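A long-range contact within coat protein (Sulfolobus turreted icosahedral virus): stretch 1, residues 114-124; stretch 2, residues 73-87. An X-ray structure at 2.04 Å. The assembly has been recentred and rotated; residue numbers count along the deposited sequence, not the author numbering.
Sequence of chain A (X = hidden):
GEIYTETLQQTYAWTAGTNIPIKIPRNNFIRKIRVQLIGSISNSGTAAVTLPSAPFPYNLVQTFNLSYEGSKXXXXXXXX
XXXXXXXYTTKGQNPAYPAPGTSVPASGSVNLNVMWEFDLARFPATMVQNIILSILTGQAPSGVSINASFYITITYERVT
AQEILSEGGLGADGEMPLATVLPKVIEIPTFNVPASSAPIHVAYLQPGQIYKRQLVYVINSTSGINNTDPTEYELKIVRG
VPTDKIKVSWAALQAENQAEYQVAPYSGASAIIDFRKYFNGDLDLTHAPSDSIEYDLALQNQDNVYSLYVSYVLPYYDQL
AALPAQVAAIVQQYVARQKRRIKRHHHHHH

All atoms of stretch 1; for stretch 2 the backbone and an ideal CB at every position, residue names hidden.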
# COMPACT_ATOMS: atom_id res chain seq x y z
N VAL A 114 0.90 10.04 -12.21
CA VAL A 114 0.97 8.90 -11.32
C VAL A 114 -0.20 8.94 -10.34
O VAL A 114 -0.53 9.99 -9.77
CB VAL A 114 2.29 8.93 -10.52
CG1 VAL A 114 2.47 7.61 -9.75
CG2 VAL A 114 3.47 9.18 -11.46
N MSE A 115 -0.83 7.79 -10.13
CA MSE A 115 -1.97 7.71 -9.23
C MSE A 115 -1.82 6.68 -8.11
O MSE A 115 -1.20 5.63 -8.29
CB MSE A 115 -3.23 7.41 -10.02
CG MSE A 115 -4.50 7.51 -9.19
SE MSE A 115 -6.08 6.98 -10.17
CE MSE A 115 -6.44 8.62 -11.12
N TRP A 116 -2.40 7.01 -6.96
CA TRP A 116 -2.42 6.15 -5.78
C TRP A 116 -3.78 6.34 -5.14
O TRP A 116 -4.33 7.45 -5.16
CB TRP A 116 -1.39 6.55 -4.74
CG TRP A 116 0.03 6.44 -5.14
CD1 TRP A 116 0.87 5.39 -4.90
CD2 TRP A 116 0.84 7.47 -5.70
NE1 TRP A 116 2.15 5.71 -5.26
CE2 TRP A 116 2.16 6.99 -5.76
CE3 TRP A 116 0.57 8.77 -6.16
CZ2 TRP A 116 3.23 7.76 -6.24
CZ3 TRP A 116 1.64 9.54 -6.65
CH2 TRP A 116 2.94 9.02 -6.69
N GLU A 117 -4.33 5.28 -4.56
CA GLU A 117 -5.62 5.37 -3.89
C GLU A 117 -5.53 4.74 -2.52
O GLU A 117 -4.77 3.78 -2.31
CB GLU A 117 -6.73 4.69 -4.68
CG GLU A 117 -7.03 5.34 -6.00
CD GLU A 117 -8.36 4.90 -6.59
OE1 GLU A 117 -8.67 3.68 -6.54
OE2 GLU A 117 -9.09 5.77 -7.11
N PHE A 118 -6.29 5.29 -1.58
CA PHE A 118 -6.34 4.79 -0.22
C PHE A 118 -7.78 4.34 0.04
O PHE A 118 -8.72 5.14 -0.03
CB PHE A 118 -5.95 5.89 0.78
CG PHE A 118 -4.59 6.48 0.54
CD1 PHE A 118 -4.37 7.37 -0.51
CD2 PHE A 118 -3.51 6.11 1.33
CE1 PHE A 118 -3.10 7.88 -0.77
CE2 PHE A 118 -2.23 6.60 1.09
CZ PHE A 118 -2.02 7.49 0.03
N ASP A 119 -7.94 3.06 0.30
CA ASP A 119 -9.25 2.52 0.58
C ASP A 119 -9.46 2.66 2.08
O ASP A 119 -8.71 2.09 2.87
CB ASP A 119 -9.31 1.06 0.14
CG ASP A 119 -10.67 0.43 0.35
OD1 ASP A 119 -10.86 -0.71 -0.14
OD2 ASP A 119 -11.55 1.05 0.99
N LEU A 120 -10.44 3.45 2.48
CA LEU A 120 -10.73 3.65 3.90
C LEU A 120 -11.98 2.92 4.33
O LEU A 120 -12.58 3.28 5.34
CB LEU A 120 -10.91 5.14 4.22
CG LEU A 120 -9.68 6.05 4.27
CD1 LEU A 120 -9.11 6.23 2.87
CD2 LEU A 120 -10.07 7.39 4.85
N ALA A 121 -12.39 1.90 3.57
CA ALA A 121 -13.60 1.15 3.90
C ALA A 121 -14.71 2.20 3.96
O ALA A 121 -15.06 2.80 2.93
CB ALA A 121 -13.43 0.45 5.24
N ARG A 122 -15.29 2.42 5.13
CA ARG A 122 -16.30 3.46 5.26
C ARG A 122 -16.02 4.17 6.57
O ARG A 122 -16.70 3.97 7.57
CB ARG A 122 -17.72 2.88 5.25
CG ARG A 122 -18.74 3.91 4.77
CD ARG A 122 -20.15 3.37 4.77
NE ARG A 122 -20.61 3.05 6.12
CZ ARG A 122 -21.86 2.69 6.41
NH1 ARG A 122 -22.77 2.62 5.45
NH2 ARG A 122 -22.19 2.42 7.66
N PHE A 123 -14.97 4.98 6.54
CA PHE A 123 -14.48 5.74 7.69
C PHE A 123 -15.45 6.82 8.16
O PHE A 123 -15.90 7.66 7.38
CB PHE A 123 -13.14 6.37 7.31
CG PHE A 123 -12.36 6.88 8.47
CD1 PHE A 123 -11.76 6.00 9.36
CD2 PHE A 123 -12.23 8.25 8.68
CE1 PHE A 123 -11.02 6.48 10.45
CE2 PHE A 123 -11.49 8.74 9.76
CZ PHE A 123 -10.88 7.85 10.65
N PRO A 124 -15.79 6.81 9.46
CA PRO A 124 -16.72 7.80 10.05
C PRO A 124 -15.99 9.12 10.29
O PRO A 124 -15.80 9.56 11.44
CB PRO A 124 -17.15 7.11 11.34
CG PRO A 124 -15.89 6.41 11.78
CD PRO A 124 -15.33 5.84 10.48
N UNK A 73 -3.03 5.70 12.98
CA UNK A 73 -2.58 5.46 11.61
C UNK A 73 -3.40 4.47 10.80
O UNK A 73 -3.60 3.33 11.19
CB UNK A 73 -1.13 4.97 11.65
N UNK A 74 -3.88 4.94 9.65
CA UNK A 74 -4.66 4.11 8.73
C UNK A 74 -3.72 3.53 7.66
O UNK A 74 -3.87 2.39 7.24
CB UNK A 74 -5.79 4.92 8.09
N UNK A 75 -2.76 4.34 7.23
CA UNK A 75 -1.79 3.94 6.23
C UNK A 75 -0.41 4.48 6.55
O UNK A 75 -0.26 5.62 7.00
CB UNK A 75 -2.23 4.41 4.84
N UNK A 76 0.59 3.65 6.31
CA UNK A 76 1.99 4.00 6.49
C UNK A 76 2.68 3.12 5.45
O UNK A 76 3.03 1.96 5.71
CB UNK A 76 2.50 3.77 7.92
N UNK A 77 2.86 3.67 4.25
CA UNK A 77 3.45 2.93 3.14
C UNK A 77 4.32 3.85 2.28
O UNK A 77 4.12 5.06 2.24
CB UNK A 77 2.36 2.28 2.29
N UNK A 78 5.26 3.24 1.57
CA UNK A 78 6.14 3.98 0.68
C UNK A 78 5.36 4.26 -0.60
O UNK A 78 4.34 3.62 -0.86
CB UNK A 78 7.43 3.21 0.39
N UNK A 79 5.82 5.21 -1.40
CA UNK A 79 5.13 5.48 -2.65
C UNK A 79 5.29 4.26 -3.56
O UNK A 79 4.39 3.93 -4.34
CB UNK A 79 5.67 6.75 -3.32
N UNK A 80 6.43 3.59 -3.43
CA UNK A 80 6.74 2.39 -4.21
C UNK A 80 5.77 1.23 -3.92
O UNK A 80 5.15 0.69 -4.84
CB UNK A 80 8.18 1.95 -3.92
N UNK A 81 5.65 0.86 -2.65
CA UNK A 81 4.78 -0.23 -2.27
C UNK A 81 3.31 -0.04 -2.62
O UNK A 81 2.66 -0.95 -3.15
CB UNK A 81 4.91 -0.46 -0.76
N UNK A 82 2.78 1.14 -2.31
CA UNK A 82 1.38 1.42 -2.60
C UNK A 82 1.17 1.43 -4.12
O UNK A 82 0.11 1.03 -4.61
CB UNK A 82 0.95 2.75 -1.98
N UNK A 83 2.19 1.90 -4.84
CA UNK A 83 2.14 1.97 -6.29
C UNK A 83 2.10 0.57 -6.90
O UNK A 83 1.35 0.31 -7.85
CB UNK A 83 3.34 2.75 -6.83
N UNK A 84 2.90 -0.33 -6.36
CA UNK A 84 2.90 -1.70 -6.86
C UNK A 84 1.54 -2.33 -6.53
O UNK A 84 0.99 -3.09 -7.33
CB UNK A 84 4.05 -2.51 -6.25
N UNK A 85 0.98 -1.98 -5.37
CA UNK A 85 -0.33 -2.52 -5.01
C UNK A 85 -1.36 -2.01 -6.02
O UNK A 85 -2.26 -2.74 -6.43
CB UNK A 85 -0.72 -2.13 -3.58
N UNK A 86 -1.22 -0.75 -6.44
CA UNK A 86 -2.14 -0.19 -7.42
C UNK A 86 -2.03 -0.94 -8.75
O UNK A 86 -3.03 -1.24 -9.40
CB UNK A 86 -1.86 1.30 -7.62
N UNK A 87 -0.80 -1.23 -9.14
CA UNK A 87 -0.55 -1.95 -10.38
C UNK A 87 -1.35 -3.25 -10.41
O UNK A 87 -2.06 -3.53 -11.37
CB UNK A 87 0.94 -2.24 -10.54

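Position 73 has nothing of stretch 1 near its ideal CB, so the contact sets no preference. It is Thr73.

At position 74 the chain turns a corner, and CA-to-CB points toward stretch 1. Nothing lies close to the CB itself, but Leu120 and Phe123 offer an apolar surface farther out. A long apolar side chain would suit. The residue is Leu74. Leu74 CD1 lies over one face of the Phe123 ring, 4.2 Å from its centroid, and 4.1 Å from Leu120 CD2.

Position 75 is in a strand and points toward stretch 1. Its ideal CB is 4.1 Å from Phe118 CD2, and the backbone carbonyl of Asp119 lies beyond. Leucine or phenylalanine could cover the ring; a long side chain with a terminal donor could also reach the carbonyl. The residue is Tyr75. The edge of Phe118 meets its ring face, with centroids 5.2 Å apart and planes at 75°. Tyr75 OH donates to Asp119 O at 2.8 Å. Water 1 donates to Glu117 O at 2.8 Å and weakly to Tyr75 OH.

Position 76 points away; many residues would do. It is Ser76. Position 77 points toward stretch 1 but has no close neighbor there. A modest apolar residue fits, and Val77 makes no contact within 4.5 Å.

Position 78 points away and precedes a helix. Serine, threonine, aspartate or asparagine could cap it. Ser78 does so: Ser78 OG accepts from the backbone N of position 81 at 2.9 Å.

At position 79 the ideal CB would be 3.9 Å from Trp116 CZ2, so a small residue is favored. Gly79 uses its carbonyl: Trp116 NE1 donates to Gly79 O at 3.0 Å.

Positions 80 and 81 point away and are little constrained by stretch 1. They are Thr80 and Gly81.

Position 82 points toward stretch 1; its ideal CB is 3.9 Å from Trp116 CD1, and the Phe118 ring lies farther out. Leucine, isoleucine or methionine would suit. Leu82 CD2 sits over one face of Phe118, 3.9 Å from the ring centroid.

At position 83 the ideal CB would be 3.6 Å from Trp116 NE1 and would clash with Gly79 O at 3.0 Å. Glycine is strongly favored. Gly83 lets the edge of the indole approach, with Trp116 CD1 3.7 Å from Gly83 N.

Position 86 points toward the strand backbone, its ideal CB 4.4 Å from Met115 O. A long, flexible apolar chain would suit. Met86, a selenomethionine, runs along the strand, with Met86 CE 3.5 Å from Glu117 O.

Positions 84, 85 and 87 are out of reach: Ile84, Leu85 and Tyr87.

Stretch 2, residues 73-87: TLYSVSGTGLGILMY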
# COMPACT_ATOMS: atom_id res chain seq x y z
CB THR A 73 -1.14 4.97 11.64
OG1 THR A 73 -0.35 5.90 12.39
CG2 THR A 73 -0.57 4.83 10.21
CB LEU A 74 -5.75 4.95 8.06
CG LEU A 74 -6.79 5.60 8.98
CD1 LEU A 74 -7.79 6.40 8.15
CD2 LEU A 74 -7.50 4.52 9.76
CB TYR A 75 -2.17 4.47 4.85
CG TYR A 75 -3.22 3.67 4.11
CD1 TYR A 75 -2.87 2.88 3.00
CD2 TYR A 75 -4.56 3.72 4.49
CE1 TYR A 75 -3.83 2.16 2.30
CE2 TYR A 75 -5.53 3.00 3.79
CZ TYR A 75 -5.16 2.23 2.70
OH TYR A 75 -6.12 1.54 2.01
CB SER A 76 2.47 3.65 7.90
OG SER A 76 3.80 4.11 8.08
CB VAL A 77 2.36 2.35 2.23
CG1 VAL A 77 1.45 1.39 3.01
CG2 VAL A 77 1.52 3.48 1.65
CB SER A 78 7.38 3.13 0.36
OG SER A 78 7.01 1.91 -0.26
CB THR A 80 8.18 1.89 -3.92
OG1 THR A 80 9.12 2.81 -4.48
CG2 THR A 80 8.39 0.51 -4.53
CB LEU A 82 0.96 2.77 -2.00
CG LEU A 82 -0.53 3.14 -2.11
CD1 LEU A 82 -1.39 2.03 -1.48
CD2 LEU A 82 -0.79 4.48 -1.42
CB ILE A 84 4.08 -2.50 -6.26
CG1 ILE A 84 5.40 -1.95 -6.81
CG2 ILE A 84 3.96 -3.99 -6.61
CD1 ILE A 84 6.64 -2.43 -6.08
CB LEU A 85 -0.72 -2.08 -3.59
CG LEU A 85 -2.05 -2.67 -3.07
CD1 LEU A 85 -1.92 -4.18 -2.95
CD2 LEU A 85 -2.40 -2.06 -1.71
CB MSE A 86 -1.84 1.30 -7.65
CG MSE A 86 -2.06 2.19 -6.45
SE MSE A 86 -3.88 2.06 -5.77
CE MSE A 86 -3.50 1.11 -4.12
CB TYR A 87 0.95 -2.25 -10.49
CG TYR A 87 1.32 -3.22 -11.60
CD1 TYR A 87 1.59 -2.77 -12.89
CD2 TYR A 87 1.43 -4.58 -11.33
CE1 TYR A 87 1.98 -3.67 -13.90
CE2 TYR A 87 1.80 -5.49 -12.33
CZ TYR A 87 2.08 -5.03 -13.60
OH TYR A 87 2.46 -5.93 -14.55
O HOH W 1 -5.49 1.22 -1.29
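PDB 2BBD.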